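Local coordinates for protection of telomeres protein poz1 (Schizosaccharomyces pombe, PDB 5WE0) that bridges the shelterin proteins rap1 and tpz1 at telomeres and negatively regulates telomerase and telomere length, at residues Leu133-Ala137 against Cys222-Gln226. Numbering follows the deposited sequence.
Sequences LNNEA and CTKLQ
This is a buried helix-helix packing contact in an all-helical domain, joining the beginning of helix 130-157 to the C-terminal part of helix 209-230 beside the site where rap1 binds. Both segments are regular alpha-helix, phi/psi near -62/-44, each closing one turn with a 3.0 Å backbone hydrogen bond, Ala-137 N to Leu-133 O and Gln-226 N to Cys-222 O. They run roughly antiparallel, with a signed crossing angle of -154° and axes 10.2 Å apart. The register sets the Leu-133 CA 7.3 Å from the Gln-226 CA and the Ala-137 CA 6.2 Å from the Cys-222 CA, closer where the side chains are small. Cys-222, chi1 t, directs its SG across the gap to 3.8 Å from Ala-137 CB; Leu-133, m at chi1 and chi2, lays CD1 3.9 Å from Cys-222 SG. Gln-226 is m then t, so its extended chain brings NE2 within 3.3 Å of Ala-137 CB and 3.1 Å of Leu-133 O, the latter at too poor an angle for a hydrogen bond. Its OE1 accepts from Arg-110 of helix 93-115, which also bonds Asn-134 OD1 and so ties both segments to a third helix. On the rap1 side, Leu-133 and Cys-222 pack on rap1 side chains, and Glu-136 OE1 hydrogen-bonds the rap1 backbone. The two helices thus meet through Leu-133, Ala-137, the Cys-222 thiol and the Gln-226 amide, burying 245 Å² in all; their direct cohesion is van der Waals packing, while the Gln-226 and Asn-134 side-chain oxygens bond Arg-110 and the Glu-136 carboxylate bonds rap1.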
loop_
_atom_site.group_PDB
_atom_site.type_symbol
_atom_site.label_atom_id
_atom_site.label_comp_id
_atom_site.label_asym_id
_atom_site.label_seq_id
_atom_site.Cartn_x
_atom_site.Cartn_y
_atom_site.Cartn_z
ATOM N N LEU A 133 -4.430 -12.577 16.261
ATOM C CA LEU A 133 -4.600 -11.463 15.340
ATOM C C LEU A 133 -3.270 -10.925 14.850
ATOM O O LEU A 133 -3.123 -10.612 13.662
ATOM C CB LEU A 133 -5.399 -10.352 16.019
ATOM C CG LEU A 133 -6.916 -10.439 15.882
ATOM C CD1 LEU A 133 -7.208 -10.354 14.400
ATOM C CD2 LEU A 133 -7.476 -11.730 16.439
ATOM N N ASN A 134 -2.287 -10.817 15.745
ATOM C CA ASN A 134 -0.981 -10.318 15.327
ATOM C C ASN A 134 -0.355 -11.272 14.311
ATOM O O ASN A 134 0.191 -10.842 13.295
ATOM C CB ASN A 134 -0.094 -10.122 16.555
ATOM C CG ASN A 134 1.155 -9.317 16.260
ATOM O OD1 ASN A 134 1.092 -8.099 16.030
ATOM N ND2 ASN A 134 2.300 -9.980 16.295
ATOM N N ASN A 135 -0.449 -12.573 14.574
ATOM C CA ASN A 135 0.104 -13.594 13.690
ATOM C C ASN A 135 -0.582 -13.598 12.322
ATOM O O ASN A 135 0.072 -13.769 11.287
ATOM C CB ASN A 135 -0.034 -14.954 14.382
ATOM C CG ASN A 135 0.525 -16.091 13.569
ATOM O OD1 ASN A 135 1.727 -16.146 13.281
ATOM N ND2 ASN A 135 -0.345 -17.025 13.206
ATOM N N GLU A 136 -1.901 -13.426 12.301
ATOM C CA GLU A 136 -2.626 -13.387 11.036
ATOM C C GLU A 136 -2.213 -12.175 10.210
ATOM O O GLU A 136 -1.919 -12.295 9.019
ATOM C CB GLU A 136 -4.129 -13.382 11.292
ATOM C CG GLU A 136 -4.753 -14.747 11.353
ATOM C CD GLU A 136 -6.224 -14.660 11.701
ATOM O OE1 GLU A 136 -6.937 -13.907 11.023
ATOM O OE2 GLU A 136 -6.684 -15.347 12.634
ATOM N N ALA A 137 -2.176 -10.997 10.837
ATOM C CA ALA A 137 -1.759 -9.790 10.134
ATOM C C ALA A 137 -0.339 -9.922 9.606
ATOM O O ALA A 137 -0.057 -9.528 8.468
ATOM C CB ALA A 137 -1.889 -8.575 11.052
ATOM N N CYS A 222 -8.000 -6.834 8.589
ATOM C CA CYS A 222 -7.431 -7.323 9.837
ATOM C C CYS A 222 -6.832 -6.181 10.641
ATOM O O CYS A 222 -7.119 -6.024 11.837
ATOM C CB CYS A 222 -6.358 -8.371 9.528
ATOM S SG CYS A 222 -5.644 -9.205 10.989
ATOM N N THR A 223 -6.050 -5.333 9.971
ATOM C CA THR A 223 -5.423 -4.193 10.632
ATOM C C THR A 223 -6.466 -3.225 11.179
ATOM O O THR A 223 -6.364 -2.790 12.330
ATOM C CB THR A 223 -4.503 -3.468 9.645
ATOM O OG1 THR A 223 -3.466 -4.355 9.218
ATOM C CG2 THR A 223 -3.857 -2.267 10.287
ATOM N N LYS A 224 -7.493 -2.903 10.372
ATOM C CA LYS A 224 -8.570 -2.012 10.811
ATOM C C LYS A 224 -9.246 -2.546 12.059
ATOM O O LYS A 224 -9.516 -1.795 13.003
ATOM C CB LYS A 224 -9.630 -1.857 9.718
ATOM C CG LYS A 224 -9.325 -0.922 8.562
ATOM C CD LYS A 224 -10.607 -0.772 7.711
ATOM C CE LYS A 224 -10.326 -0.111 6.381
ATOM N NZ LYS A 224 -11.372 -0.396 5.366
ATOM N N LEU A 225 -9.563 -3.842 12.061
ATOM C CA LEU A 225 -10.223 -4.449 13.215
ATOM C C LEU A 225 -9.356 -4.345 14.471
ATOM O O LEU A 225 -9.819 -3.852 15.498
ATOM C CB LEU A 225 -10.583 -5.903 12.899
ATOM C CG LEU A 225 -11.336 -6.658 13.990
ATOM C CD1 LEU A 225 -12.683 -6.020 14.111
ATOM C CD2 LEU A 225 -11.512 -8.129 13.669
ATOM N N GLN A 226 -8.077 -4.746 14.393
ATOM C CA GLN A 226 -7.196 -4.690 15.569
ATOM C C GLN A 226 -7.075 -3.279 16.120
ATOM O O GLN A 226 -7.028 -3.077 17.341
ATOM C CB GLN A 226 -5.771 -5.173 15.256
ATOM C CG GLN A 226 -5.673 -6.506 14.622
ATOM C CD GLN A 226 -4.237 -6.906 14.212
ATOM O OE1 GLN A 226 -3.231 -6.413 14.733
ATOM N NE2 GLN A 226 -4.162 -7.773 13.239
#